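Local coordinates for protein glutathione S-transferase (Natrialba magadii ATCC 43099, PDB 6GZF) that probably acts as a Xi-class glutathione transferase of the glutathionyl-hydroquinone reductase type, using glutathione as its thiol substrate, at residues 28-33 / 129-134. Residues are numbered along the deposited sequence; the frame is centred on the assembly and turned at random.
Sequences GSFERQ and TCRVTV
E31 and R131 form a salt bridge between two loops distant in sequence, an example of an ion pair whose arginine also packs against an aromatic ring. The carboxylate and guanidinium planes lie only 6° apart. R131 NH2 gives the stronger bond, to the syn lone pair of E31 OE1 at 2.9 Å, with the oxygen in the guanidinium plane and an N-H...O angle of 162°. R131 NE adds weak bonds, 3.3 Å to each of E31 OE1 and OE2, an arrangement consistent with the nearly coplanar groups. The remaining nitrogen, R131 NH1, has its own partner, the backbone O of N9.

F30 supplies most of the nonpolar packing; its CB points toward 129-134, and CG stands anti to the backbone N (chi1 173°). Its CD2 lies over one face of the guanidinium, 3.3 Å from R131 NE, but the planes are inclined by 64°, so this is no parallel stack. R131 CG packs 3.6 Å from F30 CE2, and M10 of strand 10-12 touches both side chains. At the ring edge, F30 CZ meets the carbonyl O of C130 at 3.5 Å.

Further along, T129 CG2 rests 3.7 Å from the backbone O of Q33, while T129 OG1 is hydrogen-bonded to the backbone N of D13.

The contact joins the N-terminal extension to the loop before strand 136-139 of the thioredoxin-like domain, where R131 to V134 are predicted to bind glutathione; through R131, E31 and F30 of the extension thus meet that predicted glutathione site.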
loop_
_atom_site.group_PDB
_atom_site.type_symbol
_atom_site.label_atom_id
_atom_site.label_comp_id
_atom_site.label_asym_id
_atom_site.label_seq_id
_atom_site.Cartn_x
_atom_site.Cartn_y
_atom_site.Cartn_z
ATOM N N GLY A 28 16.979 15.395 -7.946
ATOM C CA GLY A 28 16.395 16.707 -7.711
ATOM C C GLY A 28 17.234 17.874 -8.196
ATOM O O GLY A 28 17.474 18.825 -7.450
ATOM N N SER A 29 17.680 17.805 -9.447
ATOM C CA SER A 29 18.563 18.829 -9.994
ATOM C C SER A 29 17.810 20.082 -10.429
ATOM O O SER A 29 18.375 21.176 -10.439
ATOM C CB SER A 29 19.355 18.273 -11.176
ATOM O OG SER A 29 18.495 17.952 -12.255
ATOM N N PHE A 30 16.540 19.923 -10.792
ATOM C CA PHE A 30 15.734 21.056 -11.236
ATOM C C PHE A 30 15.544 22.074 -10.119
ATOM O O PHE A 30 15.507 23.280 -10.364
ATOM C CB PHE A 30 14.368 20.589 -11.744
ATOM C CG PHE A 30 13.428 21.717 -12.072
ATOM C CD1 PHE A 30 13.501 22.358 -13.296
ATOM C CD2 PHE A 30 12.478 22.139 -11.154
ATOM C CE1 PHE A 30 12.645 23.398 -13.601
ATOM C CE2 PHE A 30 11.621 23.178 -11.453
ATOM C CZ PHE A 30 11.704 23.808 -12.678
ATOM N N GLU A 31 15.422 21.580 -8.894
ATOM C CA GLU A 31 15.142 22.439 -7.753
ATOM C C GLU A 31 16.349 23.303 -7.411
ATOM O O GLU A 31 16.207 24.391 -6.854
ATOM C CB GLU A 31 14.733 21.605 -6.540
ATOM C CG GLU A 31 14.198 20.218 -6.869
ATOM C CD GLU A 31 12.947 20.256 -7.728
ATOM O OE1 GLU A 31 12.854 19.448 -8.677
ATOM O OE2 GLU A 31 12.059 21.093 -7.457
ATOM N N ARG A 32 17.538 22.812 -7.749
ATOM C CA ARG A 32 18.758 23.590 -7.574
ATOM C C ARG A 32 18.912 24.590 -8.717
ATOM O O ARG A 32 19.827 25.413 -8.722
ATOM C CB ARG A 32 19.979 22.672 -7.485
ATOM C CG ARG A 32 20.039 21.856 -6.203
ATOM C CD ARG A 32 21.315 21.032 -6.115
ATOM N NE ARG A 32 21.365 19.977 -7.123
ATOM C CZ ARG A 32 20.945 18.732 -6.921
ATOM N NH1 ARG A 32 20.441 18.383 -5.745
ATOM N NH2 ARG A 32 21.030 17.834 -7.893
ATOM N N GLN A 33 18.000 24.507 -9.680
ATOM C CA GLN A 33 17.927 25.468 -10.772
ATOM C C GLN A 33 16.700 26.359 -10.607
ATOM O O GLN A 33 16.370 27.148 -11.493
ATOM C CB GLN A 33 17.870 24.748 -12.122
ATOM C CG GLN A 33 19.070 23.870 -12.423
ATOM C CD GLN A 33 20.203 24.639 -13.073
ATOM O OE1 GLN A 33 20.123 25.855 -13.249
ATOM N NE2 GLN A 33 21.264 23.930 -13.441
ATOM N N THR A 129 11.704 30.582 -13.086
ATOM C CA THR A 129 11.956 29.164 -13.306
ATOM C C THR A 129 11.766 28.417 -11.990
ATOM O O THR A 129 12.628 28.461 -11.113
ATOM C CB THR A 129 13.370 28.908 -13.860
ATOM O OG1 THR A 129 13.495 29.516 -15.152
ATOM C CG2 THR A 129 13.630 27.414 -13.987
ATOM N N CYS A 130 10.630 27.741 -11.850
ATOM C CA CYS A 130 10.272 27.114 -10.582
ATOM C C CYS A 130 9.224 26.022 -10.737
ATOM O O CYS A 130 8.818 25.682 -11.849
ATOM C CB CYS A 130 9.748 28.167 -9.606
ATOM S SG CYS A 130 8.187 28.921 -10.122
ATOM N N ARG A 131 8.796 25.477 -9.603
ATOM C CA ARG A 131 7.669 24.557 -9.556
ATOM C C ARG A 131 6.420 25.321 -9.126
ATOM O O ARG A 131 6.474 26.145 -8.212
ATOM C CB ARG A 131 7.941 23.400 -8.591
ATOM C CG ARG A 131 9.168 22.562 -8.920
ATOM C CD ARG A 131 8.827 21.401 -9.842
ATOM N NE ARG A 131 9.913 20.426 -9.908
ATOM C CZ ARG A 131 9.954 19.406 -10.759
ATOM N NH1 ARG A 131 8.967 19.219 -11.624
ATOM N NH2 ARG A 131 10.984 18.571 -10.745
ATOM N N VAL A 132 5.302 25.057 -9.792
ATOM C CA VAL A 132 4.035 25.671 -9.410
ATOM C C VAL A 132 3.386 24.842 -8.309
ATOM O O VAL A 132 2.757 23.820 -8.579
ATOM C CB VAL A 132 3.076 25.798 -10.610
ATOM C CG1 VAL A 132 1.782 26.480 -10.187
ATOM C CG2 VAL A 132 3.742 26.570 -11.734
ATOM N N THR A 133 3.541 25.288 -7.065
ATOM C CA THR A 133 3.087 24.534 -5.899
ATOM C C THR A 133 2.257 25.379 -4.936
ATOM O O THR A 133 2.147 26.595 -5.091
ATOM C CB THR A 133 4.279 23.954 -5.109
ATOM O OG1 THR A 133 5.111 25.025 -4.644
ATOM C CG2 THR A 133 5.101 23.015 -5.976
ATOM N N VAL A 134 1.704 24.715 -3.926
ATOM C CA VAL A 134 0.976 25.364 -2.847
ATOM C C VAL A 134 1.729 25.094 -1.544
ATOM O O VAL A 134 2.419 24.079 -1.432
ATOM C CB VAL A 134 -0.479 24.850 -2.748
ATOM C CG1 VAL A 134 -1.309 25.370 -3.913
ATOM C CG2 VAL A 134 -0.509 23.330 -2.696
#